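Local coordinates for tengpin (Thermoanaerobacter tengcongensis, PDB 2VH4), which probably inhibits serine proteases, as serpins generally do, and can form loop C-sheet polymers, at residues L48-T53 against T337-T342; P272-E277 against I324-L329. All coordinates share one frame; numbering follows the deposited sequence.

Overall arrangement
Both contacts use strands of the large central beta-sheet (sheet A) of the serpin fold, but they sit on opposite sides of the centre of the chain, with centres about 28 Å apart. Interaction 1 lays helix 43-54 on strand 330-342. Interaction 2 pairs strand 263-281 with strand 314-326, the sheet neighbour of strand 330-342. Strands 314-326 and 330-342 also follow each other in the chain, so 324-329 leads into the strand used by interaction 1. Interaction 1 is fully buried and held by apolar contacts, mostly between methyl groups. Interaction 2 has four backbone hydrogen bonds, two aromatic rings on the buried face, K275 on the outer face and a K273-E328 salt bridge at the strand end.

Interaction 1 of 2, residues L48-T53 against T337-T342; sequences LALAMT and TSVDIT
A49, L50 and T53 pack on T337, V339 and I341 in a buried helix-on-sheet contact. It joins helix 43-54 to strand 330-342, the strand that the reactive-centre loop supplies in a latent serpin. The strand lies between strands 164-177 and 314-326. The local axes are 8.3 Å apart and run 30° from parallel. V339 is central. Its CG1 is anti to the backbone N (chi1 178°) and meets T53 tip to tip, 3.5 Å from T53 OG1. Its CG2 turns to the other end of the contact, 4.0 Å from A49 CB, with L50 CD2 a little farther off. A49 CB also rests on the methyl of T337, 3.6 Å from T337 CG2. At the far end T53 CG2 touches I341 CD1 lightly, at 4.2 Å. T53 OG1 donates to A49 O within the helix at 2.8 Å, tilted 20° from the carbonyl plane. The hydroxyl of T337 bonds to H320 and S45, linking the strand to its neighbour and to the helix start. The threonines thus satisfy their hydroxyls on other partners, and helix and strand meet mainly through methyl groups, with T53 OG1, already bonded to A49 O, lying against V339.

Interaction 2 of 2, residues P272-E277 against I324-L329; sequences PKFKYE and ISVDEL
The F274 ring takes V326 over one face and I324 at its edge, on the buried face of this antiparallel strand pair. V326 CB sits over the middle of the ring, 4.1 Å from the ring centroid, in a CH-pi contact. I324 CG2 comes to the ring edge in plane, 3.8 Å from F274 CE1. The same methyl lies over one face of the Y276 ring, 4.0 Å from its centroid and offset toward the rim. I324 CG2 thus serves both rings. Both aromatic side chains have CG between the backbone N and the carbonyl carbon (chi1 55° at F274, 59° at Y276). This shared setting lays each ring alongside its cross-strand neighbour, F274 beside V326 and Y276 beside I324. F361 of strand 359-365 meets F274, Y276 and I324, and Y276 OH bonds to S39 O.

Four backbone hydrogen bonds hold the strands in register. F274 and V326 form one hydrogen-bonded pair, Y276 and I324 the next. The shortest is V326 N to F274 O, at 2.8 Å. Between them, K275 and S325 form a non-hydrogen-bonded pair on the other face, where the aliphatic part of K275 runs past S325 OG.

The polar edge lies past the end of the pairing. K273 extends fully along V326 O and D327. Its NZ forms a salt bridge with E328, hydrogen-bonded to both carboxylate oxygens through their syn lone pairs, with K273 NZ 2.9 Å from E328 OE2. K184 makes a second salt bridge to E328 OE2. With an alanine in place of K273 the two-pronged grip is gone, and the E328 carboxylate would probably be left to K184 and freer to turn. The backbone bonds thus set the register over a buried apolar face, while the ion pair ties down the segment after V326, where the chain leaves the strand.

Interaction 1 of 2, residues L48-T53 against T337-T342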
loop_
_atom_site.group_PDB
_atom_site.type_symbol
_atom_site.label_atom_id
_atom_site.label_comp_id
_atom_site.label_asym_id
_atom_site.label_seq_id
_atom_site.Cartn_x
_atom_site.Cartn_y
_atom_site.Cartn_z
ATOM N N LEU A 48 3.983 1.582 6.157
ATOM C CA LEU A 48 5.035 2.518 6.551
ATOM C C LEU A 48 4.466 3.839 7.070
ATOM O O LEU A 48 4.894 4.335 8.116
ATOM C CB LEU A 48 6.046 2.738 5.413
ATOM C CG LEU A 48 6.918 1.521 5.075
ATOM C CD1 LEU A 48 7.544 1.644 3.694
ATOM C CD2 LEU A 48 7.999 1.265 6.131
ATOM N N ALA A 49 3.489 4.392 6.357
ATOM C CA ALA A 49 2.866 5.652 6.766
ATOM C C ALA A 49 2.172 5.518 8.119
ATOM O O ALA A 49 2.213 6.442 8.938
ATOM C CB ALA A 49 1.892 6.137 5.707
ATOM N N LEU A 50 1.552 4.362 8.352
ATOM C CA LEU A 50 0.859 4.095 9.611
ATOM C C LEU A 50 1.815 3.721 10.749
ATOM O O LEU A 50 1.546 4.033 11.905
ATOM C CB LEU A 50 -0.220 3.024 9.429
ATOM C CG LEU A 50 -1.422 3.449 8.584
ATOM C CD1 LEU A 50 -2.218 2.221 8.111
ATOM C CD2 LEU A 50 -2.314 4.458 9.339
ATOM N N ALA A 51 2.921 3.057 10.414
ATOM C CA ALA A 51 3.956 2.730 11.402
ATOM C C ALA A 51 4.613 4.001 11.928
ATOM O O ALA A 51 4.882 4.114 13.125
ATOM C CB ALA A 51 5.001 1.791 10.818
ATOM N N MET A 52 4.862 4.952 11.033
ATOM C CA MET A 52 5.380 6.257 11.424
ATOM C C MET A 52 4.431 6.947 12.394
ATOM O O MET A 52 4.868 7.519 13.391
ATOM C CB MET A 52 5.588 7.155 10.204
ATOM C CG MET A 52 6.819 6.823 9.369
ATOM S SD MET A 52 7.294 8.192 8.295
ATOM C CE MET A 52 5.994 8.161 7.051
ATOM N N THR A 53 3.133 6.876 12.099
ATOM C CA THR A 53 2.117 7.589 12.868
ATOM C C THR A 53 1.917 6.947 14.236
ATOM O O THR A 53 1.731 7.648 15.236
ATOM C CB THR A 53 0.777 7.662 12.099
ATOM O OG1 THR A 53 1.004 8.202 10.788
ATOM C CG2 THR A 53 -0.231 8.534 12.841
ATOM N N THR A 337 0.690 7.021 0.461
ATOM C CA THR A 337 -0.183 7.044 1.629
ATOM C C THR A 337 0.104 8.308 2.434
ATOM O O THR A 337 1.220 8.498 2.928
ATOM C CB THR A 337 0.008 5.802 2.532
ATOM O OG1 THR A 337 -0.064 4.606 1.744
ATOM C CG2 THR A 337 -1.065 5.752 3.618
ATOM N N SER A 338 -0.895 9.176 2.554
ATOM C CA SER A 338 -0.767 10.342 3.426
ATOM C C SER A 338 -1.722 10.226 4.615
ATOM O O SER A 338 -2.908 9.924 4.447
ATOM C CB SER A 338 -0.948 11.662 2.654
ATOM O OG SER A 338 -2.182 12.294 2.952
ATOM N N VAL A 339 -1.177 10.440 5.810
ATOM C CA VAL A 339 -1.936 10.405 7.054
ATOM C C VAL A 339 -2.110 11.842 7.556
ATOM O O VAL A 339 -1.131 12.555 7.764
ATOM C CB VAL A 339 -1.218 9.524 8.110
ATOM C CG1 VAL A 339 -1.974 9.503 9.437
ATOM C CG2 VAL A 339 -1.019 8.107 7.568
ATOM N N ASP A 340 -3.359 12.265 7.731
ATOM C CA ASP A 340 -3.656 13.658 8.058
ATOM C C ASP A 340 -4.026 13.870 9.527
ATOM O O ASP A 340 -5.065 13.393 10.000
ATOM C CB ASP A 340 -4.746 14.211 7.132
ATOM C CG ASP A 340 -4.899 15.725 7.238
ATOM O OD1 ASP A 340 -4.341 16.331 8.186
ATOM O OD2 ASP A 340 -5.576 16.313 6.362
ATOM N N ILE A 341 -3.160 14.606 10.227
ATOM C CA ILE A 341 -3.329 14.926 11.644
ATOM C C ILE A 341 -3.941 16.322 11.816
ATOM O O ILE A 341 -3.339 17.334 11.427
ATOM C CB ILE A 341 -1.976 14.818 12.413
ATOM C CG1 ILE A 341 -1.359 13.419 12.257
ATOM C CG2 ILE A 341 -2.143 15.183 13.878
ATOM C CD1 ILE A 341 -2.182 12.253 12.825
ATOM N N THR A 342 -5.134 16.370 12.406
ATOM C CA THR A 342 -5.897 17.617 12.498
ATOM C C THR A 342 -6.518 17.844 13.877
ATOM O O THR A 342 -6.624 16.921 14.682
ATOM C CB THR A 342 -6.983 17.697 11.395
ATOM O OG1 THR A 342 -7.465 19.044 11.286
ATOM C CG2 THR A 342 -8.135 16.765 11.699
#

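Interaction 2 of 2, residues P272-E277 against I324-L329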
loop_
_atom_site.group_PDB
_atom_site.type_symbol
_atom_site.label_atom_id
_atom_site.label_comp_id
_atom_site.label_asym_id
_atom_site.label_seq_id
_atom_site.Cartn_x
_atom_site.Cartn_y
_atom_site.Cartn_z
ATOM N N PRO A 272 -4.289 -9.791 -18.789
ATOM C CA PRO A 272 -4.862 -8.556 -19.317
ATOM C C PRO A 272 -3.898 -7.380 -19.190
ATOM O O PRO A 272 -3.211 -7.232 -18.172
ATOM C CB PRO A 272 -6.089 -8.326 -18.424
ATOM C CG PRO A 272 -5.779 -9.049 -17.162
ATOM C CD PRO A 272 -5.051 -10.279 -17.625
ATOM N N LYS A 273 -3.848 -6.568 -20.238
ATOM C CA LYS A 273 -3.104 -5.326 -20.235
ATOM C C LYS A 273 -4.001 -4.292 -19.565
ATOM O O LYS A 273 -5.181 -4.195 -19.891
ATOM C CB LYS A 273 -2.785 -4.930 -21.678
ATOM C CG LYS A 273 -1.866 -3.736 -21.864
ATOM C CD LYS A 273 -1.406 -3.657 -23.315
ATOM C CE LYS A 273 -0.661 -2.365 -23.600
ATOM N NZ LYS A 273 -0.185 -2.321 -25.003
ATOM N N PHE A 274 -3.457 -3.549 -18.604
ATOM C CA PHE A 274 -4.240 -2.525 -17.906
ATOM C C PHE A 274 -3.409 -1.376 -17.377
ATOM O O PHE A 274 -2.237 -1.538 -17.020
ATOM C CB PHE A 274 -5.116 -3.118 -16.793
ATOM C CG PHE A 274 -4.364 -3.933 -15.768
ATOM C CD1 PHE A 274 -3.784 -3.325 -14.658
ATOM C CD2 PHE A 274 -4.279 -5.319 -15.890
ATOM C CE1 PHE A 274 -3.109 -4.084 -13.694
ATOM C CE2 PHE A 274 -3.602 -6.086 -14.930
ATOM C CZ PHE A 274 -3.018 -5.460 -13.831
ATOM N N LYS A 275 -4.040 -0.207 -17.348
ATOM C CA LYS A 275 -3.427 1.007 -16.849
ATOM C C LYS A 275 -4.504 1.869 -16.207
ATOM O O LYS A 275 -5.458 2.269 -16.878
ATOM C CB LYS A 275 -2.740 1.772 -17.987
ATOM C CG LYS A 275 -2.206 3.133 -17.580
ATOM C CD LYS A 275 -1.505 3.831 -18.734
ATOM C CE LYS A 275 -1.096 5.239 -18.354
ATOM N NZ LYS A 275 -2.257 6.177 -18.432
ATOM N N TYR A 276 -4.352 2.155 -14.916
ATOM C CA TYR A 276 -5.308 3.014 -14.222
ATOM C C TYR A 276 -4.748 3.683 -12.969
ATOM O O TYR A 276 -3.684 3.312 -12.472
ATOM C CB TYR A 276 -6.601 2.240 -13.881
ATOM C CG TYR A 276 -6.396 1.017 -13.004
ATOM C CD1 TYR A 276 -6.386 1.126 -11.608
ATOM C CD2 TYR A 276 -6.219 -0.249 -13.570
ATOM C CE1 TYR A 276 -6.201 0.020 -10.804
ATOM C CE2 TYR A 276 -6.032 -1.361 -12.774
ATOM C CZ TYR A 276 -6.027 -1.222 -11.391
ATOM O OH TYR A 276 -5.845 -2.332 -10.600
ATOM N N GLU A 277 -5.487 4.679 -12.484
ATOM C CA GLU A 277 -5.255 5.298 -11.184
ATOM C C GLU A 277 -6.402 4.926 -10.256
ATOM O O GLU A 277 -7.515 4.645 -10.714
ATOM C CB GLU A 277 -5.184 6.815 -11.312
ATOM C CG GLU A 277 -4.042 7.315 -12.173
ATOM C CD GLU A 277 -4.173 8.782 -12.509
ATOM O OE1 GLU A 277 -5.309 9.304 -12.452
ATOM O OE2 GLU A 277 -3.142 9.413 -12.834
ATOM N N ILE A 324 -0.979 1.950 -11.723
ATOM C CA ILE A 324 -0.293 0.786 -12.297
ATOM C C ILE A 324 -0.438 0.740 -13.816
ATOM O O ILE A 324 -1.457 1.159 -14.357
ATOM C CB ILE A 324 -0.763 -0.543 -11.644
ATOM C CG1 ILE A 324 0.125 -1.715 -12.083
ATOM C CG2 ILE A 324 -2.274 -0.794 -11.908
ATOM C CD1 ILE A 324 0.001 -2.958 -11.209
ATOM N N SER A 325 0.596 0.254 -14.495
ATOM C CA SER A 325 0.522 -0.034 -15.928
ATOM C C SER A 325 1.184 -1.368 -16.220
ATOM O O SER A 325 2.401 -1.507 -16.097
ATOM C CB SER A 325 1.183 1.069 -16.755
ATOM O OG SER A 325 0.910 0.900 -18.137
ATOM N N VAL A 326 0.372 -2.354 -16.584
ATOM C CA VAL A 326 0.880 -3.660 -16.973
ATOM C C VAL A 326 0.774 -3.785 -18.493
ATOM O O VAL A 326 -0.324 -3.771 -19.051
ATOM C CB VAL A 326 0.124 -4.821 -16.260
ATOM C CG1 VAL A 326 0.532 -6.168 -16.835
ATOM C CG2 VAL A 326 0.381 -4.787 -14.748
ATOM N N ASP A 327 1.927 -3.898 -19.146
ATOM C CA ASP A 327 1.997 -3.997 -20.585
ATOM C C ASP A 327 2.953 -5.119 -21.004
ATOM O O ASP A 327 3.299 -5.989 -20.196
ATOM C CB ASP A 327 2.423 -2.652 -21.182
ATOM C CG ASP A 327 3.872 -2.288 -20.859
ATOM O OD1 ASP A 327 4.489 -2.895 -19.952
ATOM O OD2 ASP A 327 4.400 -1.380 -21.524
ATOM N N GLU A 328 3.386 -5.069 -22.262
ATOM C CA GLU A 328 4.198 -6.112 -22.886
ATOM C C GLU A 328 5.625 -6.172 -22.356
ATOM O O GLU A 328 6.276 -7.214 -22.422
ATOM C CB GLU A 328 4.231 -5.904 -24.399
ATOM C CG GLU A 328 2.880 -6.106 -25.080
ATOM C CD GLU A 328 1.993 -4.873 -25.078
ATOM O OE1 GLU A 328 2.331 -3.857 -24.436
ATOM O OE2 GLU A 328 0.940 -4.922 -25.735
ATOM N N LEU A 329 6.097 -5.057 -21.813
ATOM C CA LEU A 329 7.495 -4.941 -21.429
ATOM C C LEU A 329 7.709 -5.120 -19.934
ATOM O O LEU A 329 8.780 -5.550 -19.510
ATOM C CB LEU A 329 8.059 -3.600 -21.906
ATOM C CG LEU A 329 7.940 -3.435 -23.427
ATOM C CD1 LEU A 329 7.732 -1.978 -23.819
ATOM C CD2 LEU A 329 9.143 -4.044 -24.155
#